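Long-range contact in ATP phosphoribosyltransferase (Methanobacterium thermoautotrophicum, PDB 2VD3), which probably catalyses, with magnesium, the condensation of ATP and 5-phosphoribose 1-diphosphate that opens histidine biosynthesis, and is caught here inhibited by histidine: residues A[119-124]-A[144-149]. Sequence-based numbering, arbitrary orientation.
Sequences ATEFPG and GSTEIA
Thr146 pushes its methyl against the backbone at the end of strand 117-120, with Thr146 CG2 3.8 Å from Thr120 C. With chi1 at 60°, CG2 lies anti to Thr146's own carbonyl carbon, while the hydroxyl is held apart from the methyl contact: OG1 is hydrogen-bonded to the carbonyl oxygen of Thr159. One branch thus packs and the other binds.

Glu121 comes in beside the same methyl, its CG 4.0 Å from Thr146 CG2, and the two side chains meet at a slant. The glutamate then runs on, extended beyond CG (chi2 -172°), and turns the flat face of its carboxylate to Gly144 CA, with Glu121 OE1 3.5 Å away. This is van der Waals contact with a bare alpha carbon. The nearest atom of the Glu121 side chain is about 5 Å from a bound magnesium ion, too far for direct coordination.

At the other end, Ala119 and Ala149 meet methyl to methyl, CB to CB 3.8 Å, both buried; Leu142 touches the pair as well. Across the contact, then, the joint is made by packing. At the strand end, Thr120 OG1 accepts from Phe122 N at 2.8 Å in an ST turn and also bonds to Thr159 OG1.

Strand 117-120, helix 123-132 and strand 138-141 form a beta-alpha-beta crossover in the periplasmic-binding-protein-like ATP phosphoribosyltransferase region. Strand 117-120 lies between parallel strands 138-141 and 157-162, and the 144-149 turn, part of the connection joining those neighbours, packs beside its C-terminal end, where the chain passes through Phe122, the N-cap, into helix 123-132.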
loop_
_atom_site.group_PDB
_atom_site.type_symbol
_atom_site.label_atom_id
_atom_site.label_comp_id
_atom_site.label_asym_id
_atom_site.label_seq_id
_atom_site.Cartn_x
_atom_site.Cartn_y
_atom_site.Cartn_z
ATOM N N ALA A 119 -29.803 -1.117 -9.893
ATOM C CA ALA A 119 -28.644 -1.554 -9.129
ATOM C C ALA A 119 -28.298 -0.504 -8.078
ATOM O O ALA A 119 -28.340 0.700 -8.348
ATOM C CB ALA A 119 -27.450 -1.799 -10.047
ATOM N N THR A 120 -27.945 -0.966 -6.884
ATOM C CA THR A 120 -27.758 -0.074 -5.764
ATOM C C THR A 120 -26.777 -0.650 -4.751
ATOM O O THR A 120 -26.495 -1.846 -4.748
ATOM C CB THR A 120 -29.108 0.234 -5.071
ATOM O OG1 THR A 120 -28.939 1.296 -4.119
ATOM C CG2 THR A 120 -29.658 -1.004 -4.368
ATOM N N GLU A 121 -26.237 0.219 -3.907
ATOM C CA GLU A 121 -25.529 -0.241 -2.724
ATOM C C GLU A 121 -26.439 -0.065 -1.523
ATOM O O GLU A 121 -26.104 -0.496 -0.423
ATOM C CB GLU A 121 -24.212 0.503 -2.545
ATOM C CG GLU A 121 -23.244 0.268 -3.684
ATOM C CD GLU A 121 -21.882 0.847 -3.409
ATOM O OE1 GLU A 121 -21.435 1.687 -4.214
ATOM O OE2 GLU A 121 -21.267 0.477 -2.387
ATOM N N PHE A 122 -27.608 0.537 -1.761
ATOM C CA PHE A 122 -28.565 0.868 -0.700
ATOM C C PHE A 122 -29.956 0.290 -0.975
ATOM O O PHE A 122 -30.901 1.045 -1.205
ATOM C CB PHE A 122 -28.641 2.390 -0.507
ATOM C CG PHE A 122 -27.338 3.007 -0.092
ATOM C CD1 PHE A 122 -26.402 3.400 -1.050
ATOM C CD2 PHE A 122 -27.038 3.177 1.254
ATOM C CE1 PHE A 122 -25.187 3.948 -0.672
ATOM C CE2 PHE A 122 -25.832 3.733 1.648
ATOM C CZ PHE A 122 -24.898 4.116 0.682
ATOM N N PRO A 123 -30.087 -1.053 -0.921
ATOM C CA PRO A 123 -31.360 -1.698 -1.239
ATOM C C PRO A 123 -32.498 -1.293 -0.306
ATOM O O PRO A 123 -33.632 -1.175 -0.757
ATOM C CB PRO A 123 -31.045 -3.191 -1.101
ATOM C CG PRO A 123 -29.848 -3.245 -0.212
ATOM C CD PRO A 123 -29.052 -2.041 -0.551
ATOM N N GLY A 124 -32.197 -1.064 0.969
ATOM C CA GLY A 124 -33.216 -0.645 1.933
ATOM C C GLY A 124 -33.863 0.678 1.566
ATOM O O GLY A 124 -35.080 0.767 1.397
ATOM N N GLY A 144 -20.373 -2.511 -5.189
ATOM C CA GLY A 144 -19.894 -1.168 -5.524
ATOM C C GLY A 144 -19.977 -0.959 -7.022
ATOM O O GLY A 144 -20.560 -1.783 -7.731
ATOM N N SER A 145 -19.411 0.146 -7.504
ATOM C CA SER A 145 -19.309 0.412 -8.942
ATOM C C SER A 145 -20.634 0.233 -9.694
ATOM O O SER A 145 -20.660 -0.306 -10.817
ATOM C CB SER A 145 -18.204 -0.462 -9.571
ATOM O OG SER A 145 -16.938 -0.239 -8.947
ATOM N N THR A 146 -21.731 0.689 -9.081
ATOM C CA THR A 146 -23.056 0.625 -9.714
ATOM C C THR A 146 -23.051 1.303 -11.079
ATOM O O THR A 146 -23.858 0.955 -11.940
ATOM C CB THR A 146 -24.187 1.237 -8.842
ATOM O OG1 THR A 146 -23.913 2.617 -8.572
ATOM C CG2 THR A 146 -24.361 0.471 -7.523
ATOM N N GLU A 147 -22.121 2.245 -11.269
ATOM C CA GLU A 147 -21.976 3.010 -12.520
ATOM C C GLU A 147 -21.697 2.138 -13.744
ATOM O O GLU A 147 -21.913 2.567 -14.881
ATOM C CB GLU A 147 -20.862 4.064 -12.419
ATOM C CG GLU A 147 -20.613 4.654 -11.031
ATOM C CD GLU A 147 -19.609 3.841 -10.219
ATOM O OE1 GLU A 147 -18.713 3.207 -10.822
ATOM O OE2 GLU A 147 -19.721 3.837 -8.976
ATOM N N ILE A 148 -21.202 0.928 -13.507
ATOM C CA ILE A 148 -20.839 -0.004 -14.583
ATOM C C ILE A 148 -22.004 -0.937 -14.948
ATOM O O ILE A 148 -22.031 -1.506 -16.039
ATOM C CB ILE A 148 -19.548 -0.802 -14.207
ATOM C CG1 ILE A 148 -18.380 0.166 -13.978
ATOM C CG2 ILE A 148 -19.164 -1.799 -15.288
ATOM C CD1 ILE A 148 -17.182 -0.453 -13.304
ATOM N N ALA A 149 -22.975 -1.057 -14.043
ATOM C CA ALA A 149 -24.088 -2.013 -14.184
ATOM C C ALA A 149 -24.924 -1.934 -15.483
ATOM O O ALA A 149 -25.289 -2.979 -16.023
ATOM C CB ALA A 149 -24.989 -1.979 -12.955
#